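Local structure of metallo-beta-lactamase (Serratia marcescens, 6K4X) at residues Tyr184-Arg197 and Arg250-Arg262. The protein hydrolyses the beta-lactam ring of antibiotics as a zinc-dependent enzyme of subclass B3, here in complex with the inhibitor 4-amino-2-sulfanylbenzoic acid. Numbering follows the deposited sequence. Where two conformers were deposited one is given.
Sequences YRFSDHPEVVASLR and RKRLETRLASEKR. With SO4 (sulfate ion), chain G.
The carboxylate of Glu260 reaches from near the C-terminal end of segment 250-262 to the 3-10 turn 186-188 and grips its first two backbone amides. Phe186 N donates to Glu260 OE2 at 2.8 Å and Ser187 N to Glu260 OE1 at 2.8 Å, each on a syn lone pair; a glutamate suits the place because its two oxygens can take two neighbouring amides, which fixes its rotation. Ser187 OG adds a third bond, 2.7 Å to Glu260 OE1 and nearly along the C-O bond, while water 1 links the same hydroxyl to Leu257 O. Arginine at 256 serves twice: its NE-H reaches Glu260 OE2 from above the carboxylate plane in a salt bridge, and its flat guanidinium face takes the CD2 edge of the Phe186 ring, CD2 to CZ 3.6 Å, with the planes 89° apart. Arg185, stretched out with CG anti to its own N (chi1 -175°), brings NH1 to Glu260 O at 2.9 Å in an almost straight bond (173°), and its NH2 pairs with Asp188.

At the other end, Arg197 NH1 meets Glu254 OE2 in a salt bridge of 3.0 Å, guanidinium and carboxylate nearly coplanar; water 3 bridges Arg197 NE and Glu254 OE2, and water 4 makes a second bridge, weak at Arg197 NH1. Between these polar ends, branched leucines touch several partners at once: Leu253 CD1 lies 4.0 Å from Leu196 CD1 and its CD2 meets Arg197 CG, while Leu257 CD2 touches Phe186 CB and Val193 CG2. Helices 190-197 and 250-260 run roughly antiparallel, their axes approaching to 11.0 Å at the closest, joining the C-terminal helix to the helix whose Leu196 side chain lies about 5 Å from that of zinc ligand His150 in the alpha-beta/beta-alpha fold of the metallo-beta-lactamase superfamily.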
ATOM      1  N   TYR A 184      22.376 -11.263  -1.284  1.00  8.43           N
ATOM      2  CA  TYR A 184      22.315  -9.915  -1.856  1.00  7.95           C
ATOM      3  C   TYR A 184      23.042  -8.888  -0.986  1.00  7.30           C
ATOM      4  O   TYR A 184      22.835  -8.842   0.238  1.00  9.10           O
ATOM      5  CB  TYR A 184      20.860  -9.491  -1.964  1.00  8.22           C
ATOM      6  CG  TYR A 184      20.602  -8.223  -2.727  1.00  7.77           C
ATOM      7  CD1 TYR A 184      20.397  -8.270  -4.085  1.00  8.35           C
ATOM      8  CD2 TYR A 184      20.498  -7.005  -2.084  1.00  8.13           C
ATOM      9  CE1 TYR A 184      20.115  -7.126  -4.806  1.00  7.99           C
ATOM     10  CE2 TYR A 184      20.182  -5.863  -2.783  1.00  8.41           C
ATOM     11  CZ  TYR A 184      19.995  -5.919  -4.148  1.00  8.24           C
ATOM     12  OH  TYR A 184      19.683  -4.764  -4.830  1.00  8.46           O
ATOM     13  N   ARG A 185      23.846  -8.045  -1.633  1.00  7.00           N
ATOM     14  CA  ARG A 185      24.559  -6.973  -0.963  1.00  6.58           C
ATOM     15  C   ARG A 185      24.046  -5.632  -1.482  1.00  6.96           C
ATOM     16  O   ARG A 185      24.276  -5.276  -2.656  1.00  7.54           O
ATOM     17  CB  ARG A 185      26.062  -7.157  -1.201  1.00  7.15           C
ATOM     18  CG  ARG A 185      26.923  -6.165  -0.446  1.00  8.08           C
ATOM     19  CD  ARG A 185      28.384  -6.555  -0.465  1.00  8.31           C
ATOM     20  NE  ARG A 185      29.155  -5.822   0.537  1.00  9.04           N
ATOM     21  CZ  ARG A 185      29.870  -4.730   0.330  1.00  9.26           C
ATOM     22  NH1 ARG A 185      30.416  -4.126   1.367  1.00 10.58           N
ATOM     23  NH2 ARG A 185      29.997  -4.215  -0.881  1.00 10.77           N
ATOM     24  N   PHE A 186      23.406  -4.850  -0.610  1.00  7.31           N
ATOM     25  CA  PHE A 186      22.876  -3.567  -1.040  1.00  7.56           C
ATOM     26  C   PHE A 186      24.011  -2.666  -1.520  1.00  8.26           C
ATOM     27  O   PHE A 186      23.812  -1.893  -2.467  1.00  9.08           O
ATOM     28  CB  PHE A 186      22.122  -2.862   0.088  1.00  7.27           C
ATOM     29  CG  PHE A 186      20.695  -3.314   0.195  1.00  6.86           C
ATOM     30  CD1 PHE A 186      19.699  -2.682  -0.533  1.00  6.87           C
ATOM     31  CD2 PHE A 186      20.350  -4.401   0.989  1.00  7.06           C
ATOM     32  CE1 PHE A 186      18.394  -3.142  -0.496  1.00  7.85           C
ATOM     33  CE2 PHE A 186      19.033  -4.823   1.062  1.00  7.37           C
ATOM     34  CZ  PHE A 186      18.057  -4.200   0.315  1.00  7.67           C
ATOM     35  N   SER A 187      25.166  -2.749  -0.862  1.00  7.75           N
ATOM     36  CA  SER A 187      26.293  -1.905  -1.178  1.00  8.71           C
ATOM     37  C   SER A 187      26.800  -2.144  -2.607  1.00  8.90           C
ATOM     38  O   SER A 187      27.601  -1.344  -3.107  1.00 11.73           O
ATOM     39  CB  SER A 187      27.396  -2.099  -0.171  1.00  8.26           C
ATOM     40  OG  SER A 187      26.998  -1.720   1.135  1.00  9.25           O
ATOM     41  N   ASP A 188      26.418  -3.243  -3.243  1.00  8.36           N
ATOM     42  CA  ASP A 188      26.826  -3.538  -4.605  1.00  8.20           C
ATOM     43  C   ASP A 188      25.798  -3.016  -5.614  1.00  7.88           C
ATOM     44  O   ASP A 188      26.052  -3.132  -6.817  1.00  9.17           O
ATOM     45  CB  ASP A 188      27.009  -5.040  -4.812  1.00  9.09           C
ATOM     46  CG  ASP A 188      28.192  -5.669  -4.109  1.00  9.97           C
ATOM     47  OD1 ASP A 188      28.959  -4.939  -3.484  1.00 10.53           O
ATOM     48  OD2 ASP A 188      28.292  -6.910  -4.208  1.00 11.40           O
ATOM     49  N   HIS A 189      24.672  -2.463  -5.158  1.00  7.02           N
ATOM     50  CA  HIS A 189      23.517  -2.152  -6.009  1.00  6.88           C
ATOM     51  C   HIS A 189      23.148  -0.684  -5.867  1.00  6.93           C
ATOM     52  O   HIS A 189      22.199  -0.328  -5.172  1.00  7.16           O
ATOM     53  CB  HIS A 189      22.341  -3.072  -5.670  1.00  7.17           C
ATOM     54  CG  HIS A 189      22.596  -4.475  -6.075  1.00  7.77           C
ATOM     55  ND1 HIS A 189      23.188  -5.408  -5.230  1.00  7.99           N
ATOM     56  CD2 HIS A 189      22.475  -5.072  -7.279  1.00  8.97           C
ATOM     57  CE1 HIS A 189      23.317  -6.552  -5.901  1.00  9.22           C
ATOM     58  NE2 HIS A 189      22.883  -6.377  -7.142  1.00  9.93           N
ATOM     59  N   PRO A 190      23.884   0.223  -6.543  1.00  6.50           N
ATOM     60  CA  PRO A 190      23.671   1.640  -6.306  1.00  6.66           C
ATOM     61  C   PRO A 190      22.299   2.147  -6.753  1.00  6.40           C
ATOM     62  O   PRO A 190      21.829   3.114  -6.198  1.00  6.43           O
ATOM     63  CB  PRO A 190      24.815   2.270  -7.109  1.00  7.04           C
ATOM     64  CG  PRO A 190      25.087   1.290  -8.203  1.00  7.39           C
ATOM     65  CD  PRO A 190      24.988  -0.037  -7.482  1.00  7.26           C
ATOM     66  N   GLU A 191      21.704   1.516  -7.762  1.00  6.30           N
ATOM     67  CA  GLU A 191      20.404   1.975  -8.200  1.00  6.68           C
ATOM     68  C   GLU A 191      19.354   1.747  -7.096  1.00  6.37           C
ATOM     69  O   GLU A 191      18.489   2.582  -6.892  1.00  7.26           O
ATOM     70  CB  GLU A 191      20.008   1.273  -9.493  1.00  7.39           C
ATOM     71  CG  GLU A 191      20.856   1.690 -10.679  1.00  8.93           C
ATOM     72  CD  GLU A 191      20.820   0.727 -11.854  1.00 12.49           C
ATOM     73  OE1 GLU A 191      19.925   0.883 -12.656  1.00 14.00           O
ATOM     74  OE2 GLU A 191      21.659  -0.184 -11.928  1.00 14.45           O
ATOM     75  N   VAL A 192      19.412   0.592  -6.431  1.00  6.78           N
ATOM     76  CA  VAL A 192      18.453   0.321  -5.384  1.00  6.43           C
ATOM     77  C   VAL A 192      18.668   1.291  -4.221  1.00  6.90           C
ATOM     78  O   VAL A 192      17.697   1.815  -3.670  1.00  7.05           O
ATOM     79  CB  VAL A 192      18.515  -1.153  -4.944  1.00  7.58           C
ATOM     80  CG1 VAL A 192      17.766  -1.405  -3.641  1.00  7.76           C
ATOM     81  CG2 VAL A 192      17.965  -2.051  -6.040  1.00  8.93           C
ATOM     82  N   VAL A 193      19.926   1.490  -3.805  1.00  6.53           N
ATOM     83  CA  VAL A 193      20.210   2.420  -2.732  1.00  6.87           C
ATOM     84  C   VAL A 193      19.712   3.829  -3.077  1.00  6.70           C
ATOM     85  O   VAL A 193      19.092   4.472  -2.236  1.00  7.09           O
ATOM     86  CB  VAL A 193      21.703   2.380  -2.364  1.00  6.81           C
ATOM     87  CG1 VAL A 193      22.068   3.499  -1.407  1.00  7.36           C
ATOM     88  CG2 VAL A 193      22.099   1.030  -1.775  1.00  7.47           C
ATOM     89  N   ALA A 194      20.010   4.289  -4.299  1.00  6.47           N
ATOM     90  CA  ALA A 194      19.579   5.615  -4.680  1.00  6.34           C
ATOM     91  C   ALA A 194      18.052   5.694  -4.701  1.00  6.72           C
ATOM     92  O   ALA A 194      17.472   6.736  -4.349  1.00  7.87           O
ATOM     93  CB  ALA A 194      20.193   5.994  -6.003  1.00  7.02           C
ATOM     94  N   SER A 195      17.396   4.635  -5.167  1.00  6.76           N
ATOM     95  CA  SER A 195      15.929   4.639  -5.238  1.00  7.10           C
ATOM     96  C   SER A 195      15.321   4.737  -3.839  1.00  6.84           C
ATOM     97  O   SER A 195      14.418   5.548  -3.605  1.00  7.14           O
ATOM     98  CB  SER A 195      15.434   3.414  -5.927  1.00  8.63           C
ATOM     99  OG  SER A 195      15.647   3.488  -7.320  1.00 11.51           O
ATOM    100  N   LEU A 196      15.841   3.939  -2.923  1.00  6.48           N
ATOM    101  CA  LEU A 196      15.361   3.980  -1.549  1.00  6.29           C
ATOM    102  C   LEU A 196      15.531   5.397  -0.992  1.00  6.54           C
ATOM    103  O   LEU A 196      14.628   5.963  -0.369  1.00  6.99           O
ATOM    104  CB  LEU A 196      16.146   2.991  -0.683  1.00  6.51           C
ATOM    105  CG  LEU A 196      15.686   1.529  -0.754  1.00  6.83           C
ATOM    106  CD1 LEU A 196      16.708   0.639  -0.092  1.00  8.17           C
ATOM    107  CD2 LEU A 196      14.305   1.327  -0.148  1.00  7.70           C
ATOM    108  N   ARG A 197      16.717   5.986  -1.194  1.00  6.69           N
ATOM    109  CA  ARG A 197      16.984   7.307  -0.620  1.00  7.09           C
ATOM    110  C   ARG A 197      16.069   8.355  -1.233  1.00  7.06           C
ATOM    111  O   ARG A 197      15.572   9.237  -0.511  1.00  7.84           O
ATOM    112  CB  ARG A 197      18.455   7.676  -0.776  1.00  7.33           C
ATOM    113  CG  ARG A 197      19.330   6.872   0.165  1.00  7.70           C
ATOM    114  CD  ARG A 197      20.792   7.149  -0.069  1.00  8.52           C
ATOM    115  NE  ARG A 197      21.571   6.516   0.976  1.00  8.88           N
ATOM    116  CZ  ARG A 197      22.886   6.311   0.943  1.00 10.12           C
ATOM    117  NH1 ARG A 197      23.484   5.789   2.007  1.00 12.22           N
ATOM    118  NH2 ARG A 197      23.580   6.624  -0.139  1.00 11.03           N
ATOM    119  N   ARG A 250      15.015   5.033   6.368  1.00  6.17           N
ATOM    120  CA  ARG A 250      16.384   5.483   6.303  1.00  6.61           C
ATOM    121  C   ARG A 250      17.242   4.762   7.343  1.00  6.06           C
ATOM    122  O   ARG A 250      18.344   4.317   7.035  1.00  6.43           O
ATOM    123  CB  ARG A 250      16.445   7.006   6.442  1.00  7.04           C
ATOM    124  CG  ARG A 250      17.847   7.571   6.291  1.00  7.89           C
ATOM    125  CD  ARG A 250      17.874   9.089   6.297  1.00  8.97           C
ATOM    126  NE  ARG A 250      17.256   9.703   5.127  1.00  8.79           N
ATOM    127  CZ  ARG A 250      16.151  10.452   5.103  1.00  8.95           C
ATOM    128  NH1 ARG A 250      15.443  10.676   6.203  1.00  9.62           N
ATOM    129  NH2 ARG A 250      15.762  10.963   3.942  1.00  9.06           N
ATOM    130  N   LYS A 251      16.724   4.619   8.568  1.00  6.19           N
ATOM    131  CA  LYS A 251      17.468   3.948   9.616  1.00  6.60           C
ATOM    132  C   LYS A 251      17.720   2.479   9.259  1.00  5.79           C
ATOM    133  O   LYS A 251      18.793   1.930   9.500  1.00  6.23           O
ATOM    134  CB  LYS A 251      16.729   4.068  10.945  1.00  6.51           C
ATOM    135  CG  LYS A 251      17.306   3.209  12.070  1.00  7.13           C
ATOM    136  CD  LYS A 251      16.705   3.488  13.424  1.00  7.56           C
ATOM    137  CE  LYS A 251      16.871   4.913  13.907  1.00  7.17           C
ATOM    138  NZ  LYS A 251      18.290   5.312  13.917  1.00  6.96           N
ATOM    139  N   ARG A 252      16.722   1.812   8.688  1.00  6.06           N
ATOM    140  CA  ARG A 252      16.886   0.414   8.338  1.00  5.89           C
ATOM    141  C   ARG A 252      17.961   0.280   7.249  1.00  5.77           C
ATOM    142  O   ARG A 252      18.794  -0.632   7.315  1.00  6.49           O
ATOM    143  CB  ARG A 252      15.551  -0.163   7.871  1.00  6.91           C
ATOM    144  CG  ARG A 252      15.593  -1.646   7.553  1.00  8.15           C
ATOM    145  CD  ARG A 252      14.191  -2.194   7.343  1.00 10.00           C
ATOM    146  NE  ARG A 252      14.226  -3.632   7.132  1.00 12.59           N
ATOM    147  CZ  ARG A 252      13.244  -4.472   7.370  1.00 10.77           C
ATOM    148  NH1 ARG A 252      12.101  -4.036   7.857  1.00 10.84           N
ATOM    149  NH2 ARG A 252      13.402  -5.740   7.046  1.00 14.63           N
ATOM    150  N   LEU A 253      17.951   1.171   6.264  1.00  5.90           N
ATOM    151  CA  LEU A 253      18.984   1.107   5.240  1.00  6.33           C
ATOM    152  C   LEU A 253      20.361   1.441   5.817  1.00  6.48           C
ATOM    153  O   LEU A 253      21.332   0.750   5.499  1.00  6.64           O
ATOM    154  CB  LEU A 253      18.654   2.042   4.082  1.00  6.28           C
ATOM    155  CG  LEU A 253      19.734   2.114   2.994  1.00  7.20           C
ATOM    156  CD1 LEU A 253      19.949   0.770   2.322  1.00  7.02           C
ATOM    157  CD2 LEU A 253      19.345   3.156   1.951  1.00  7.64           C
ATOM    158  N   GLU A 254      20.458   2.459   6.668  1.00  6.05           N
ATOM    159  CA  GLU A 254      21.764   2.812   7.196  1.00  6.79           C
ATOM    160  C   GLU A 254      22.314   1.693   8.073  1.00  6.56           C
ATOM    161  O   GLU A 254      23.504   1.378   8.022  1.00  7.04           O
ATOM    162  CB  GLU A 254      21.717   4.139   7.944  1.00  8.68           C
ATOM    163  CG  GLU A 254      21.560   5.326   6.991  1.00 11.67           C
ATOM    164  CD  GLU A 254      22.589   5.417   5.855  1.00 14.61           C
ATOM    165  OE1 GLU A 254      23.757   4.956   6.029  1.00 19.18           O
ATOM    166  OE2 GLU A 254      22.265   5.918   4.766  1.00 19.08           O
ATOM    167  N   THR A 255      21.453   1.075   8.869  1.00  6.32           N
ATOM    168  CA  THR A 255      21.884  -0.060   9.672  1.00  6.65           C
ATOM    169  C   THR A 255      22.405  -1.176   8.762  1.00  5.73           C
ATOM    170  O   THR A 255      23.419  -1.830   9.042  1.00  6.71           O
ATOM    171  CB  THR A 255      20.742  -0.556  10.574  1.00  6.67           C
ATOM    172  OG1 THR A 255      20.439   0.431  11.565  1.00  7.30           O
ATOM    173  CG2 THR A 255      21.106  -1.819  11.321  1.00  8.26           C
ATOM    174  N   ARG A 256      21.677  -1.451   7.685  1.00  6.29           N
ATOM    175  CA  ARG A 256      22.055  -2.517   6.736  1.00  6.39           C
ATOM    176  C   ARG A 256      23.397  -2.211   6.069  1.00  6.80           C
ATOM    177  O   ARG A 256      24.289  -3.071   6.037  1.00  6.85           O
ATOM    178  CB  ARG A 256      20.955  -2.693   5.699  1.00  6.23           C
ATOM    179  CG  ARG A 256      21.296  -3.691   4.598  1.00  6.41           C
ATOM    180  CD  ARG A 256      21.625  -5.089   5.129  1.00  6.70           C
ATOM    181  NE  ARG A 256      22.003  -5.984   4.037  1.00  6.92           N
ATOM    182  CZ  ARG A 256      21.206  -6.852   3.430  1.00  6.54           C
ATOM    183  NH1 ARG A 256      19.934  -6.968   3.781  1.00  8.34           N
ATOM    184  NH2 ARG A 256      21.689  -7.581   2.441  1.00  7.52           N
ATOM    185  N   LEU A 257      23.581  -0.988   5.578  1.00  6.45           N
ATOM    186  CA  LEU A 257      24.817  -0.660   4.870  1.00  7.06           C
ATOM    187  C   LEU A 257      25.987  -0.793   5.858  1.00  6.96           C
ATOM    188  O   LEU A 257      27.075  -1.262   5.500  1.00  7.86           O
ATOM    189  CB  LEU A 257      24.766   0.748   4.267  1.00  7.33           C
ATOM    190  CG  LEU A 257      23.792   0.907   3.106  1.00  7.36           C
ATOM    191  CD1 LEU A 257      23.728   2.356   2.652  1.00  9.34           C
ATOM    192  CD2 LEU A 257      24.118  -0.001   1.942  1.00  9.19           C
ATOM    193  N   ALA A 258      25.797  -0.356   7.102  1.00  6.65           N
ATOM    194  CA  ALA A 258      26.869  -0.503   8.122  1.00  7.61           C
ATOM    195  C   ALA A 258      27.202  -1.985   8.317  1.00  8.28           C
ATOM    196  O   ALA A 258      28.389  -2.344   8.449  1.00  8.85           O
ATOM    197  CB  ALA A 258      26.455   0.159   9.413  1.00  8.36           C
ATOM    198  N   SER A 259      26.199  -2.846   8.342  1.00  7.65           N
ATOM    199  CA  SER A 259      26.368  -4.289   8.586  0.50  9.45           C
ATOM    200  C   SER A 259      27.148  -4.946   7.440  1.00  9.06           C
ATOM    201  O   SER A 259      27.716  -6.010   7.614  1.00 10.83           O
ATOM    202  CB  SER A 259      25.031  -4.987   8.781  0.50 10.86           C
ATOM    203  OG  SER A 259      24.249  -4.390   9.814  0.50 13.65           O
ATOM    204  N   GLU A 260      27.158  -4.318   6.264  1.00  8.10           N
ATOM    205  CA  GLU A 260      27.791  -4.881   5.056  1.00  8.03           C
ATOM    206  C   GLU A 260      29.256  -4.461   4.927  1.00  8.52           C
ATOM    207  O   GLU A 260      29.982  -4.995   4.082  1.00  9.00           O
ATOM    208  CB  GLU A 260      27.053  -4.430   3.800  1.00  7.43           C
ATOM    209  CG  GLU A 260      25.649  -4.974   3.723  1.00  7.26           C
ATOM    210  CD  GLU A 260      24.955  -4.708   2.410  1.00  7.08           C
ATOM    211  OE1 GLU A 260      25.390  -3.769   1.692  1.00  8.16           O
ATOM    212  OE2 GLU A 260      23.985  -5.426   2.103  1.00  7.22           O
ATOM    213  N   LYS A 261      29.689  -3.485   5.712  1.00  8.85           N
ATOM    214  CA  LYS A 261      31.068  -3.016   5.585  1.00 10.94           C
ATOM    215  C   LYS A 261      32.038  -4.149   5.903  1.00 11.83           C
ATOM    216  O   LYS A 261      31.807  -4.931   6.815  1.00 11.79           O
ATOM    217  CB  LYS A 261      31.342  -1.848   6.525  1.00 12.63           C
ATOM    218  CG  LYS A 261      30.490  -0.632   6.242  1.00 15.56           C
ATOM    219  CD  LYS A 261      31.030   0.227   5.157  1.00 20.15           C
ATOM    220  CE  LYS A 261      32.194   1.076   5.619  1.00 21.98           C
ATOM    221  NZ  LYS A 261      32.810   1.768   4.467  1.00 22.63           N
ATOM    222  N   ARG A 262      33.116  -4.200   5.121  1.00 13.54           N
ATOM    223  CA  ARG A 262      34.037  -5.315   5.169  1.00 18.66           C
ATOM    224  C   ARG A 262      34.583  -5.473   6.587  1.00 22.05           C
ATOM    225  O   ARG A 262      34.741  -6.607   7.051  1.00 22.77           O
ATOM    226  CB  ARG A 262      35.178  -5.136   4.166  1.00 21.56           C
ATOM    227  CG  ARG A 262      35.009  -5.978   2.909  1.00 27.91           C
ATOM    228  CD  ARG A 262      35.267  -7.459   3.130  1.00 28.62           C
ATOM    229  NE  ARG A 262      35.002  -8.248   1.931  1.00 29.75           N
ATOM    230  CZ  ARG A 262      35.679  -9.329   1.565  1.00 32.55           C
ATOM    231  NH1 ARG A 262      35.337  -9.989   0.470  1.00 36.79           N
ATOM    232  NH2 ARG A 262      36.690  -9.762   2.300  1.00 34.36           N
TER
HETATM  233  S   SO4 G 306      11.492  -1.415  10.285  1.00 11.46           S
HETATM  234  O1  SO4 G 306      12.823  -0.876  10.459  1.00 13.95           O
HETATM  235  O2  SO4 G 306      11.080  -1.484   8.877  1.00 11.37           O
HETATM  236  O3  SO4 G 306      11.487  -2.793  10.853  1.00 16.70           O
HETATM  237  O4  SO4 G 306      10.522  -0.616  11.042  1.00 17.18           O
HETATM  238  O   HOH W   1      28.412  -0.654   3.092  1.00 15.30           O
HETATM  239  O   HOH W   2      17.173  10.031   1.606  1.00 12.36           O
HETATM  240  O   HOH W   3      20.036   6.368   3.417  1.00 15.24           O
HETATM  241  O   HOH W   4      25.945   5.083   3.796  1.00 30.85           O